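Local coordinates for 6-carboxyhexanoate-coa ligase (Bacillus subtilis, PDB 5G1F), which belongs to the 6-carboxyhexanoate--CoA ligase family of enzymes, is also called pimeloyl-CoA synthase, and holds pimelic acid in this model, at residues 147-152 and 245-250; 10-15 and 30-35; 192-197 and 216-221; 196-201 and 222-227. All blocks are in the same frame, centred on the assembly; numbering follows the deposited sequence.

Interaction 1 (147-152 and 245-250); sequences VSRMDW and LEKQPI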
loop_
_atom_site.group_PDB
_atom_site.type_symbol
_atom_site.label_atom_id
_atom_site.label_comp_id
_atom_site.label_asym_id
_atom_site.label_seq_id
_atom_site.Cartn_x
_atom_site.Cartn_y
_atom_site.Cartn_z
ATOM N N VAL A 147 -3.516 -6.276 2.380
ATOM C CA VAL A 147 -3.002 -6.743 1.125
ATOM C C VAL A 147 -1.727 -7.506 1.311
ATOM O O VAL A 147 -0.825 -7.039 1.971
ATOM C CB VAL A 147 -2.765 -5.591 0.177
ATOM C CG1 VAL A 147 -2.377 -6.135 -1.190
ATOM C CG2 VAL A 147 -4.044 -4.790 0.072
ATOM N N SER A 148 -1.660 -8.718 0.785
ATOM C CA SER A 148 -0.524 -9.570 1.124
ATOM C C SER A 148 -0.069 -10.418 -0.046
ATOM O O SER A 148 -0.631 -10.355 -1.115
ATOM C CB SER A 148 -0.852 -10.482 2.286
ATOM O OG SER A 148 -1.937 -11.252 1.858
ATOM N N ARG A 149 0.979 -11.183 0.195
ATOM C CA ARG A 149 1.583 -12.031 -0.815
ATOM C C ARG A 149 1.998 -11.236 -2.024
ATOM O O ARG A 149 1.655 -11.610 -3.130
ATOM C CB ARG A 149 0.614 -13.106 -1.252
ATOM C CG ARG A 149 0.062 -13.857 -0.098
ATOM C CD ARG A 149 -0.819 -14.942 -0.616
ATOM N NE ARG A 149 -1.033 -15.969 0.383
ATOM C CZ ARG A 149 -1.586 -17.134 0.099
ATOM N NH1 ARG A 149 -1.937 -17.402 -1.160
ATOM N NH2 ARG A 149 -1.752 -18.033 1.050
ATOM N N MET A 150 2.652 -10.105 -1.798
ATOM C CA MET A 150 3.352 -9.412 -2.871
ATOM C C MET A 150 4.731 -9.061 -2.414
ATOM O O MET A 150 4.937 -8.867 -1.238
ATOM C CB MET A 150 2.585 -8.165 -3.305
ATOM C CG MET A 150 2.498 -7.045 -2.282
ATOM S SD MET A 150 1.325 -7.368 -0.909
ATOM C CE MET A 150 1.689 -5.912 0.079
ATOM N N ASP A 151 5.679 -8.988 -3.345
ATOM C CA ASP A 151 7.054 -8.632 -3.017
ATOM C C ASP A 151 7.813 -8.238 -4.308
ATOM O O ASP A 151 7.254 -8.288 -5.406
ATOM C CB ASP A 151 7.723 -9.821 -2.327
ATOM C CG ASP A 151 8.851 -9.427 -1.417
ATOM O OD1 ASP A 151 9.459 -8.347 -1.606
ATOM O OD2 ASP A 151 9.228 -10.276 -0.579
ATOM N N TRP A 152 9.051 -7.767 -4.135
ATOM C CA TRP A 152 9.873 -7.223 -5.233
ATOM C C TRP A 152 11.320 -7.506 -4.901
ATOM O O TRP A 152 11.866 -6.895 -4.001
ATOM C CB TRP A 152 9.673 -5.702 -5.314
ATOM C CG TRP A 152 10.207 -5.081 -6.543
ATOM C CD1 TRP A 152 11.148 -5.619 -7.408
ATOM C CD2 TRP A 152 9.876 -3.790 -7.072
ATOM N NE1 TRP A 152 11.389 -4.750 -8.441
ATOM C CE2 TRP A 152 10.665 -3.603 -8.249
ATOM C CE3 TRP A 152 9.024 -2.761 -6.668
ATOM C CZ2 TRP A 152 10.586 -2.445 -9.021
ATOM C CZ3 TRP A 152 8.929 -1.619 -7.454
ATOM C CH2 TRP A 152 9.736 -1.454 -8.610
ATOM N N LEU A 245 -7.377 -9.746 -2.670
ATOM C CA LEU A 245 -6.336 -8.876 -2.149
ATOM C C LEU A 245 -5.411 -9.595 -1.181
ATOM O O LEU A 245 -4.203 -9.314 -1.119
ATOM C CB LEU A 245 -6.954 -7.630 -1.533
ATOM C CG LEU A 245 -7.508 -6.749 -2.658
ATOM C CD1 LEU A 245 -8.205 -5.546 -2.066
ATOM C CD2 LEU A 245 -6.421 -6.305 -3.624
ATOM N N GLU A 246 -5.959 -10.559 -0.471
ATOM C CA GLU A 246 -5.163 -11.303 0.468
ATOM C C GLU A 246 -4.426 -12.445 -0.189
ATOM O O GLU A 246 -3.355 -12.806 0.267
ATOM C CB GLU A 246 -6.023 -11.821 1.640
ATOM C CG GLU A 246 -6.580 -10.710 2.545
ATOM C CD GLU A 246 -7.391 -11.279 3.724
ATOM O OE1 GLU A 246 -7.945 -12.388 3.587
ATOM O OE2 GLU A 246 -7.428 -10.655 4.799
ATOM N N LYS A 247 -5.013 -13.064 -1.210
ATOM C CA LYS A 247 -4.542 -14.366 -1.677
ATOM C C LYS A 247 -3.776 -14.357 -2.989
ATOM O O LYS A 247 -3.043 -15.299 -3.277
ATOM C CB LYS A 247 -5.702 -15.347 -1.845
ATOM C CG LYS A 247 -6.494 -15.684 -0.580
ATOM C CD LYS A 247 -5.610 -15.861 0.637
ATOM C CE LYS A 247 -6.219 -16.804 1.652
ATOM N NZ LYS A 247 -5.509 -16.650 2.941
ATOM N N GLN A 248 -4.001 -13.373 -3.838
ATOM C CA GLN A 248 -3.347 -13.403 -5.166
ATOM C C GLN A 248 -1.872 -13.115 -5.040
ATOM O O GLN A 248 -1.493 -12.006 -4.693
ATOM C CB GLN A 248 -3.961 -12.369 -6.095
ATOM C CG GLN A 248 -4.922 -12.966 -7.107
ATOM C CD GLN A 248 -6.105 -12.053 -7.445
ATOM O OE1 GLN A 248 -6.013 -10.810 -7.380
ATOM N NE2 GLN A 248 -7.219 -12.672 -7.849
ATOM N N PRO A 249 -1.019 -14.107 -5.332
ATOM C CA PRO A 249 0.390 -13.866 -5.157
ATOM C C PRO A 249 0.990 -13.120 -6.349
ATOM O O PRO A 249 0.735 -13.486 -7.488
ATOM C CB PRO A 249 0.968 -15.275 -5.013
ATOM C CG PRO A 249 -0.173 -16.213 -5.238
ATOM C CD PRO A 249 -1.252 -15.437 -5.879
ATOM N N ILE A 250 1.764 -12.076 -6.060
ATOM C CA ILE A 250 2.294 -11.173 -7.072
ATOM C C ILE A 250 3.788 -10.888 -6.820
ATOM O O ILE A 250 4.180 -10.495 -5.728
ATOM C CB ILE A 250 1.535 -9.836 -7.042
ATOM C CG1 ILE A 250 0.138 -10.008 -7.640
ATOM C CG2 ILE A 250 2.314 -8.772 -7.789
ATOM C CD1 ILE A 250 0.111 -10.076 -9.156
#
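Three backbone hydrogen bonds join Ser148, Arg149 and Asp151 to the segment 245-250. Ser148 N donates to Leu245 O (3.2 Å), near the end of helix 238-247. Ile250 N then donates to Arg149 O (3.0 Å), and Asp151 N to Ile250 O (3.2 Å). A CA-H...O contact from Pro249 CA to Arg149 O (3.3 Å) lies beside them. The last two hydrogen bonds flank Met150, which pairs with Ile250 in parallel register. Strand 150-151 is thereby an outer strand of a small parallel sheet, with 250-252 in the middle and 74-76 on the far side.

The Arg149 side chain adds a polar contact. Its CG lies beside the backbone N (chi1 -52°), and the chain runs extended past Glu246 O to the helix end. There NH1 gives a bent bond to Lys247 O (3.2 Å, 138° at the hydrogen), with the carbonyl tilted from the guanidinium plane. NH1 also forms a salt bridge with Glu71. Lys247 CD sits over the centre of one guanidinium face, 4.2 Å above it. Arg149 NH2 and Lys247 NZ are 4.4 Å apart, a proximity that Glu71 may ease.

Apolar contact is modest. Met150 CB meets Ile250 CB at 4.2 Å, and Leu178 of helix 170-184 touches both Val147 and Met150. Lys181 of the same helix binds the carbonyls of Ser148, Leu245 and Gln248.

Interaction 2 (10-15 and 30-35); sequences SVRMRA and GGERLI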
loop_
_atom_site.group_PDB
_atom_site.type_symbol
_atom_site.label_atom_id
_atom_site.label_comp_id
_atom_site.label_asym_id
_atom_site.label_seq_id
_atom_site.Cartn_x
_atom_site.Cartn_y
_atom_site.Cartn_z
ATOM N N SER A 10 4.579 -16.991 2.028
ATOM C CA SER A 10 4.105 -15.675 2.446
ATOM C C SER A 10 4.549 -15.429 3.862
ATOM O O SER A 10 4.376 -16.285 4.719
ATOM C CB SER A 10 2.592 -15.636 2.405
ATOM O OG SER A 10 2.094 -14.402 2.907
ATOM N N VAL A 11 5.203 -14.298 4.082
ATOM C CA VAL A 11 5.786 -13.989 5.372
ATOM C C VAL A 11 5.287 -12.632 5.803
ATOM O O VAL A 11 5.401 -11.663 5.057
ATOM C CB VAL A 11 7.318 -14.015 5.332
ATOM C CG1 VAL A 11 7.888 -13.909 6.727
ATOM C CG2 VAL A 11 7.777 -15.325 4.741
ATOM N N ARG A 12 4.602 -12.605 6.943
ATOM C CA ARG A 12 3.923 -11.399 7.403
ATOM C C ARG A 12 4.353 -10.998 8.804
ATOM O O ARG A 12 4.616 -11.867 9.643
ATOM C CB ARG A 12 2.431 -11.628 7.371
ATOM C CG ARG A 12 1.978 -12.190 6.030
ATOM C CD ARG A 12 0.460 -12.202 5.873
ATOM N NE ARG A 12 -0.127 -13.249 6.694
ATOM C CZ ARG A 12 -1.406 -13.576 6.675
ATOM N NH1 ARG A 12 -2.256 -12.901 5.916
ATOM N NH2 ARG A 12 -1.823 -14.566 7.431
ATOM N N MET A 13 4.388 -9.691 9.059
ATOM C CA MET A 13 4.736 -9.158 10.367
ATOM C C MET A 13 3.774 -8.043 10.788
ATOM O O MET A 13 3.423 -7.209 10.010
ATOM C CB MET A 13 6.177 -8.633 10.345
ATOM C CG MET A 13 6.672 -8.048 11.662
ATOM S SD MET A 13 6.184 -6.322 11.961
ATOM C CE MET A 13 7.453 -5.516 10.986
ATOM N N ARG A 14 3.316 -8.069 12.035
ATOM C CA ARG A 14 2.581 -6.935 12.600
ATOM C C ARG A 14 3.205 -6.591 13.927
ATOM O O ARG A 14 3.650 -7.489 14.642
ATOM C CB ARG A 14 1.117 -7.264 12.804
ATOM C CG ARG A 14 0.409 -7.711 11.551
ATOM C CD ARG A 14 -1.011 -8.166 11.847
ATOM N NE ARG A 14 -1.054 -9.218 12.881
ATOM C CZ ARG A 14 -1.860 -9.206 13.942
ATOM N NH1 ARG A 14 -2.716 -8.201 14.147
ATOM N NH2 ARG A 14 -1.810 -10.207 14.809
ATOM N N ALA A 15 3.239 -5.296 14.248
ATOM C CA ALA A 15 3.774 -4.822 15.519
ATOM C C ALA A 15 2.958 -3.636 16.020
ATOM O O ALA A 15 2.427 -2.867 15.231
ATOM C CB ALA A 15 5.225 -4.424 15.344
ATOM N N GLY A 30 4.553 -2.995 9.967
ATOM C CA GLY A 30 4.103 -4.210 9.309
ATOM C C GLY A 30 4.950 -4.523 8.099
ATOM O O GLY A 30 5.675 -3.674 7.583
ATOM N N GLY A 31 4.874 -5.757 7.643
ATOM C CA GLY A 31 5.616 -6.145 6.446
ATOM C C GLY A 31 4.934 -7.342 5.810
ATOM O O GLY A 31 4.306 -8.162 6.506
ATOM N N GLU A 32 4.981 -7.382 4.486
ATOM C CA GLU A 32 4.532 -8.519 3.722
ATOM C C GLU A 32 5.648 -8.901 2.821
ATOM O O GLU A 32 6.263 -8.052 2.211
ATOM C CB GLU A 32 3.327 -8.169 2.867
ATOM C CG GLU A 32 2.122 -7.714 3.669
ATOM C CD GLU A 32 1.411 -8.860 4.353
ATOM O OE1 GLU A 32 1.694 -10.030 4.036
ATOM O OE2 GLU A 32 0.570 -8.587 5.225
ATOM N N ARG A 33 5.942 -10.185 2.771
ATOM C CA ARG A 33 7.009 -10.667 1.928
ATOM C C ARG A 33 6.562 -11.949 1.288
ATOM O O ARG A 33 5.698 -12.676 1.830
ATOM C CB ARG A 33 8.262 -10.907 2.763
ATOM C CG ARG A 33 8.635 -9.723 3.647
ATOM C CD ARG A 33 9.312 -8.602 2.883
ATOM N NE ARG A 33 10.270 -9.140 1.908
ATOM C CZ ARG A 33 11.570 -9.379 2.130
ATOM N NH1 ARG A 33 12.131 -9.102 3.306
ATOM N NH2 ARG A 33 12.332 -9.870 1.144
ATOM N N LEU A 34 7.193 -12.247 0.158
ATOM C CA LEU A 34 6.868 -13.422 -0.632
ATOM C C LEU A 34 8.163 -13.999 -1.170
ATOM O O LEU A 34 8.750 -13.378 -2.021
ATOM C CB LEU A 34 5.949 -13.031 -1.802
ATOM C CG LEU A 34 5.518 -14.202 -2.678
ATOM C CD1 LEU A 34 4.880 -15.278 -1.810
ATOM C CD2 LEU A 34 4.540 -13.742 -3.733
ATOM N N ILE A 35 8.596 -15.164 -0.661
ATOM C CA ILE A 35 9.977 -15.641 -0.793
ATOM C C ILE A 35 10.116 -17.158 -0.977
ATOM O O ILE A 35 9.274 -17.905 -0.558
ATOM C CB ILE A 35 10.801 -15.285 0.459
ATOM C CG1 ILE A 35 10.219 -15.961 1.695
ATOM C CG2 ILE A 35 10.865 -13.770 0.635
ATOM C CD1 ILE A 35 11.244 -16.303 2.753
HETATM O O HOH W 1 2.898 -11.847 2.080
#
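Glu32 bends at chi2 (-76°), and this lays its carboxylate along the aliphatic part of Arg12. The Arg12 chain starts with CG beside the backbone N and bends further out, at chi3. The two residues face each other in the antiparallel beta hairpin of strands 8-16 and 27-36, as a non-hydrogen-bonded pair. Their side chains lie side by side and point the same way. Glu32 OE1 comes within 3.0 Å of Arg12 CG. The charged groups do not close a salt bridge: Arg12 NE is 4.6 Å from Glu32 OE1, and the two planes are 67° apart. The guanidinium instead bonds through NH2 to Gln65 on strand 61-68.

The hydrogen-bonded pairs are Val11 with Arg33 and Met13 with Gly31, each joined by two backbone bonds. Their side of the sheet carries Val11 and Met13, and helix 40-52 packs there against Val11. Val11 CG2 meets Ile35 CG1 at 4.0 Å. Met13 is bent at both chi2 and chi3, and Met13 CE rests 3.9 Å from Gly30 C. The end of Arg33 leads away from the hairpin to a salt bridge with Asp151.

On the side of Ser10 and Glu32 a water links the strands. It accepts from Ser10 OG (2.8 Å) and donates to Glu32 OE1 (2.9 Å). Its other bond goes to Arg33 O (2.9 Å), which also accepts from Val11 N.

Interaction 3 (192-197 and 216-221); sequences LCWSDD and TAMKEY. With PML (pimelic acid), chain C.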
loop_
_atom_site.group_PDB
_atom_site.type_symbol
_atom_site.label_atom_id
_atom_site.label_comp_id
_atom_site.label_asym_id
_atom_site.label_seq_id
_atom_site.Cartn_x
_atom_site.Cartn_y
_atom_site.Cartn_z
ATOM N N LEU A 192 -5.564 5.910 -2.785
ATOM C CA LEU A 192 -5.073 7.145 -2.185
ATOM C C LEU A 192 -4.335 6.754 -0.916
ATOM O O LEU A 192 -4.860 6.012 -0.087
ATOM C CB LEU A 192 -6.263 8.037 -1.819
ATOM C CG LEU A 192 -6.008 9.236 -0.901
ATOM C CD1 LEU A 192 -5.127 10.238 -1.620
ATOM C CD2 LEU A 192 -7.314 9.861 -0.472
ATOM N N CYS A 193 -3.140 7.278 -0.732
ATOM C CA CYS A 193 -2.289 6.785 0.332
ATOM C C CYS A 193 -1.337 7.858 0.817
ATOM O O CYS A 193 -0.657 8.485 0.035
ATOM C CB CYS A 193 -1.478 5.567 -0.141
ATOM S SG CYS A 193 -0.396 4.889 1.155
ATOM N N TRP A 194 -1.226 8.006 2.122
ATOM C CA TRP A 194 -0.053 8.607 2.683
ATOM C C TRP A 194 0.251 7.966 4.022
ATOM O O TRP A 194 -0.576 7.219 4.573
ATOM C CB TRP A 194 -0.195 10.134 2.758
ATOM C CG TRP A 194 -1.261 10.645 3.687
ATOM C CD1 TRP A 194 -1.095 11.024 4.992
ATOM C CD2 TRP A 194 -2.610 10.955 3.349
ATOM N NE1 TRP A 194 -2.288 11.482 5.514
ATOM C CE2 TRP A 194 -3.235 11.451 4.520
ATOM C CE3 TRP A 194 -3.364 10.834 2.188
ATOM C CZ2 TRP A 194 -4.574 11.853 4.541
ATOM C CZ3 TRP A 194 -4.705 11.213 2.218
ATOM C CH2 TRP A 194 -5.296 11.703 3.389
ATOM N N SER A 195 1.452 8.244 4.523
ATOM C CA SER A 195 2.045 7.485 5.606
ATOM C C SER A 195 1.499 7.885 6.970
ATOM O O SER A 195 1.066 9.019 7.170
ATOM C CB SER A 195 3.543 7.696 5.617
ATOM O OG SER A 195 4.123 6.838 6.566
ATOM N N ASP A 196 1.552 6.943 7.911
ATOM C CA ASP A 196 1.192 7.214 9.293
ATOM C C ASP A 196 2.435 7.538 10.110
ATOM O O ASP A 196 2.342 7.955 11.272
ATOM C CB ASP A 196 0.415 6.039 9.917
ATOM C CG ASP A 196 1.149 4.697 9.828
ATOM O OD1 ASP A 196 2.129 4.557 9.065
ATOM O OD2 ASP A 196 0.707 3.751 10.516
ATOM N N ASP A 197 3.596 7.380 9.481
ATOM C CA ASP A 197 4.873 7.777 10.061
ATOM C C ASP A 197 4.987 9.305 10.169
ATOM O O ASP A 197 4.921 10.000 9.158
ATOM C CB ASP A 197 5.993 7.197 9.184
ATOM C CG ASP A 197 7.394 7.453 9.732
ATOM O OD1 ASP A 197 7.645 8.456 10.430
ATOM O OD2 ASP A 197 8.281 6.671 9.372
ATOM N N THR A 216 4.862 14.924 -3.048
ATOM C CA THR A 216 5.937 15.031 -2.068
ATOM C C THR A 216 5.518 15.579 -0.707
ATOM O O THR A 216 6.297 15.521 0.235
ATOM C CB THR A 216 7.012 15.949 -2.597
ATOM O OG1 THR A 216 6.385 17.150 -3.053
ATOM C CG2 THR A 216 7.770 15.270 -3.750
ATOM N N ALA A 217 4.320 16.142 -0.601
ATOM C CA ALA A 217 3.794 16.543 0.701
ATOM C C ALA A 217 2.306 16.274 0.800
ATOM O O ALA A 217 1.516 16.887 0.096
ATOM C CB ALA A 217 4.076 18.014 0.967
ATOM N N MET A 218 1.931 15.377 1.703
ATOM C CA MET A 218 0.530 15.007 1.870
ATOM C C MET A 218 0.007 15.272 3.289
ATOM O O MET A 218 -1.198 15.151 3.544
ATOM C CB MET A 218 0.351 13.539 1.499
ATOM C CG MET A 218 0.496 13.271 0.010
ATOM S SD MET A 218 -0.939 13.938 -0.844
ATOM C CE MET A 218 -2.070 12.580 -0.642
ATOM N N LYS A 219 0.913 15.663 4.186
ATOM C CA LYS A 219 0.572 16.061 5.544
ATOM C C LYS A 219 1.747 16.820 6.124
ATOM O O LYS A 219 2.801 16.902 5.499
ATOM C CB LYS A 219 0.307 14.830 6.406
ATOM C CG LYS A 219 1.510 13.898 6.473
ATOM C CD LYS A 219 1.375 12.909 7.603
ATOM C CE LYS A 219 2.579 11.990 7.666
ATOM N NZ LYS A 219 2.311 10.871 8.601
ATOM N N GLU A 220 1.567 17.343 7.335
ATOM C CA GLU A 220 2.647 18.011 8.082
ATOM C C GLU A 220 3.559 16.993 8.763
ATOM O O GLU A 220 3.115 15.913 9.175
ATOM C CB GLU A 220 2.069 18.941 9.159
ATOM C CG GLU A 220 1.331 20.155 8.620
ATOM C CD GLU A 220 2.255 21.165 7.964
ATOM O OE1 GLU A 220 3.465 21.173 8.275
ATOM O OE2 GLU A 220 1.764 21.932 7.115
ATOM N N TYR A 221 4.822 17.360 8.916
ATOM C CA TYR A 221 5.714 16.612 9.760
ATOM C C TYR A 221 5.126 16.546 11.150
ATOM O O TYR A 221 4.494 17.495 11.609
ATOM C CB TYR A 221 7.092 17.260 9.810
ATOM C CG TYR A 221 7.939 16.884 8.627
ATOM C CD1 TYR A 221 8.374 15.567 8.452
ATOM C CD2 TYR A 221 8.257 17.823 7.647
ATOM C CE1 TYR A 221 9.121 15.205 7.348
ATOM C CE2 TYR A 221 9.012 17.473 6.542
ATOM C CZ TYR A 221 9.438 16.167 6.399
ATOM O OH TYR A 221 10.177 15.826 5.302
HETATM C C1 PML C . 6.828 6.902 -1.798
HETATM O O11 PML C . 6.334 6.782 -2.934
HETATM O O12 PML C . 7.730 7.734 -1.567
HETATM C C2 PML C . 6.315 6.016 -0.681
HETATM C C3 PML C . 5.033 6.587 -0.067
HETATM C C4 PML C . 4.258 5.522 0.700
HETATM C C5 PML C . 4.214 5.769 2.196
HETATM C C6 PML C . 3.742 4.526 2.958
HETATM C C7 PML C . 4.519 4.354 4.250
HETATM O O71 PML C . 5.733 4.025 4.216
HETATM O O72 PML C . 3.905 4.532 5.325
#
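The ST turn of Ser195, just after strand 188-194 of the mixed sheet, forms part of the pimelic acid site. Here Trp194 and the turn's backbone meet Met218 and Lys219 of the loop after strand 211-215. Extended beyond CG, the Lys219 chain carries its ammonium group to the turn. NZ donates to Ser195 O at 2.7 Å and to Asp197 O at 2.8 Å. It stands above both carbonyl planes, 52° and 67° out of them, and not on a lone pair. Thr223 O is a further acceptor, so three backbone oxygens hold this buried charge. They would be expected to favour the protonated amine.

Met218 packs on Trp194, the two side chains crossing at about a right angle. CB of Met218 lies 3.7 Å from CB of Trp194. Bends at chi2 and chi3 bring Met218 CE to Trp194 CE3 (3.6 Å), and the same methyl touches Leu192 CD1. That leucine carbon lies at the indole edge, in the ring plane. Met218 O sits over one indole face, offset toward the rim, and takes a hydrogen bond from Gln93 of helix 89-103. Lys219 CD comes within 4.1 Å of Trp194 CD1.

The turn also serves the ligand. Arg171, Tyr200, Tyr212 and Arg214 bind pimelic acid as well. Ser195 OG, anti to its own N (chi1 -173°), accepts from Asp197 N at 3.0 Å and donates to pimelic acid O72 at 2.6 Å.

Interaction 4 (196-201 and 222-227); sequences DDPDYI and GTEEGC. With PML (pimelic acid), chain C.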
loop_
_atom_site.group_PDB
_atom_site.type_symbol
_atom_site.label_atom_id
_atom_site.label_comp_id
_atom_site.label_asym_id
_atom_site.label_seq_id
_atom_site.Cartn_x
_atom_site.Cartn_y
_atom_site.Cartn_z
ATOM N N ASP A 196 1.552 6.943 7.911
ATOM C CA ASP A 196 1.192 7.214 9.293
ATOM C C ASP A 196 2.435 7.538 10.110
ATOM O O ASP A 196 2.342 7.955 11.272
ATOM C CB ASP A 196 0.415 6.039 9.917
ATOM C CG ASP A 196 1.149 4.697 9.828
ATOM O OD1 ASP A 196 2.129 4.557 9.065
ATOM O OD2 ASP A 196 0.707 3.751 10.516
ATOM N N ASP A 197 3.596 7.380 9.481
ATOM C CA ASP A 197 4.873 7.777 10.061
ATOM C C ASP A 197 4.987 9.305 10.169
ATOM O O ASP A 197 4.921 10.000 9.158
ATOM C CB ASP A 197 5.993 7.197 9.184
ATOM C CG ASP A 197 7.394 7.453 9.732
ATOM O OD1 ASP A 197 7.645 8.456 10.430
ATOM O OD2 ASP A 197 8.281 6.671 9.372
ATOM N N PRO A 198 5.223 9.827 11.391
ATOM C CA PRO A 198 5.366 11.270 11.589
ATOM C C PRO A 198 6.504 11.899 10.779
ATOM O O PRO A 198 6.491 13.112 10.545
ATOM C CB PRO A 198 5.644 11.397 13.097
ATOM C CG PRO A 198 6.167 10.064 13.523
ATOM C CD PRO A 198 5.477 9.074 12.635
ATOM N N ASP A 199 7.443 11.074 10.312
ATOM C CA ASP A 199 8.677 11.567 9.704
ATOM C C ASP A 199 8.723 11.428 8.187
ATOM O O ASP A 199 9.762 11.647 7.580
ATOM C CB ASP A 199 9.871 10.814 10.282
ATOM C CG ASP A 199 10.075 11.091 11.748
ATOM O OD1 ASP A 199 9.657 12.176 12.217
ATOM O OD2 ASP A 199 10.651 10.217 12.427
ATOM N N TYR A 200 7.610 11.060 7.575
ATOM C CA TYR A 200 7.585 10.832 6.152
ATOM C C TYR A 200 6.290 11.406 5.601
ATOM O O TYR A 200 5.210 10.959 5.969
ATOM C CB TYR A 200 7.669 9.336 5.877
ATOM C CG TYR A 200 8.063 9.015 4.466
ATOM C CD1 TYR A 200 9.398 9.112 4.041
ATOM C CD2 TYR A 200 7.104 8.645 3.536
ATOM C CE1 TYR A 200 9.756 8.846 2.721
ATOM C CE2 TYR A 200 7.451 8.356 2.232
ATOM C CZ TYR A 200 8.766 8.454 1.830
ATOM O OH TYR A 200 9.030 8.183 0.520
ATOM N N ILE A 201 6.379 12.416 4.744
ATOM C CA ILE A 201 5.174 13.165 4.360
ATOM C C ILE A 201 4.773 12.951 2.909
ATOM O O ILE A 201 3.741 13.476 2.474
ATOM C CB ILE A 201 5.326 14.686 4.603
ATOM C CG1 ILE A 201 6.568 15.221 3.879
ATOM C CG2 ILE A 201 5.366 14.985 6.093
ATOM C CD1 ILE A 201 6.493 16.694 3.557
ATOM N N GLY A 222 5.271 15.387 11.783
ATOM C CA GLY A 222 4.900 15.235 13.181
ATOM C C GLY A 222 3.495 14.705 13.391
ATOM O O GLY A 222 3.152 14.320 14.497
ATOM N N THR A 223 2.663 14.717 12.358
ATOM C CA THR A 223 1.319 14.178 12.492
ATOM C C THR A 223 1.345 12.704 12.161
ATOM O O THR A 223 2.186 12.253 11.379
ATOM C CB THR A 223 0.314 14.902 11.592
ATOM O OG1 THR A 223 0.867 15.028 10.289
ATOM C CG2 THR A 223 0.018 16.289 12.136
ATOM N N GLU A 224 0.467 11.944 12.811
ATOM C CA GLU A 224 0.514 10.493 12.737
ATOM C C GLU A 224 -0.644 9.880 11.971
ATOM O O GLU A 224 -0.627 8.693 11.687
ATOM C CB GLU A 224 0.577 9.881 14.133
ATOM C CG GLU A 224 1.881 10.169 14.872
ATOM C CD GLU A 224 2.302 9.053 15.818
ATOM O OE1 GLU A 224 1.453 8.207 16.202
ATOM O OE2 GLU A 224 3.494 9.021 16.188
ATOM N N GLU A 225 -1.628 10.687 11.594
ATOM C CA GLU A 225 -2.735 10.199 10.772
ATOM C C GLU A 225 -2.209 9.944 9.369
ATOM O O GLU A 225 -1.651 10.833 8.729
ATOM C CB GLU A 225 -3.881 11.210 10.713
ATOM C CG GLU A 225 -4.686 11.338 11.998
ATOM C CD GLU A 225 -3.811 11.597 13.207
ATOM O OE1 GLU A 225 -2.873 12.406 13.102
ATOM O OE2 GLU A 225 -4.041 10.987 14.265
ATOM N N GLY A 226 -2.303 8.696 8.943
ATOM C CA GLY A 226 -2.025 8.317 7.568
ATOM C C GLY A 226 -3.317 7.835 6.938
ATOM O O GLY A 226 -4.384 7.939 7.538
ATOM N N CYS A 227 -3.224 7.265 5.749
ATOM C CA CYS A 227 -4.411 6.903 4.995
ATOM C C CYS A 227 -4.062 5.883 3.933
ATOM O O CYS A 227 -3.001 5.953 3.311
ATOM C CB CYS A 227 -4.969 8.160 4.344
ATOM S SG CYS A 227 -6.280 7.919 3.147
HETATM C C1 PML C . 6.828 6.902 -1.798
HETATM O O11 PML C . 6.334 6.782 -2.934
HETATM O O12 PML C . 7.730 7.734 -1.567
HETATM C C2 PML C . 6.315 6.016 -0.681
HETATM C C3 PML C . 5.033 6.587 -0.067
HETATM C C4 PML C . 4.258 5.522 0.700
HETATM C C5 PML C . 4.214 5.769 2.196
HETATM C C6 PML C . 3.742 4.526 2.958
HETATM C C7 PML C . 4.519 4.354 4.250
HETATM O O71 PML C . 5.733 4.025 4.216
HETATM O O72 PML C . 3.905 4.532 5.325
#
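Pro198 and Glu224 lie side by side and point the same way, where two loops meet at the surface. One loop carries a type I beta turn from Asp197 to Tyr200 and follows strand 188-194. The other leads into strand 227-232. Glu224 OE2 lies 3.9 Å from Pro198 CG. The other oxygen of that carboxylate, OE1, makes a salt bridge with Lys26. Pro198 CB packs on Gly222 CA at 3.9 Å. Close by, Gly222 N gives an almost straight hydrogen bond (173°) to Pro198 O at 2.9 Å.

Asp196 meets the second loop with its backbone and CB, while its carboxylate leads away. Its CB is 3.4 Å from Glu224 O. The carbonyl oxygens Asp196 O and Glu224 O are only 3.1 Å apart, and Arg56 donates to the former, which may ease the approach.

Within the turn, Asp197 OD1 accepts from Asp199 N at 2.6 Å, an Asx turn. With CG anti to the backbone N (chi1 -163°), the Tyr200 ring carries its hydroxyl to pimelic acid; it does not touch the second loop. Arg171 makes a cation-pi contact with the ring. Pimelic acid O12 lies at the ring edge, in plane, and takes a very short hydrogen bond of 2.5 Å from Tyr200 OH.

Overall arrangement
From the N terminus, interaction 2 comes first and closes the hairpin of strands 8-16 and 27-36. Interaction 1 opens later and closes a loop of 92 residues, joining strand 150-151 to the end of helix 238-247 and strand 250-252. The two touch: Asp151 OD2 forms a salt bridge with Arg33 NE, so the hairpin sheet is tied to the small parallel sheet. Interactions 3 and 4 both lie within the long loop of interaction 1. They share Asp196 and Asp197; interaction 3 closes first, at 216-221, and interaction 4 directly after, at 222-227. Together they join the loops at one end of the mixed sheet, and both touch pimelic acid. The centres of interactions 3 and 4 are about 5 Å apart.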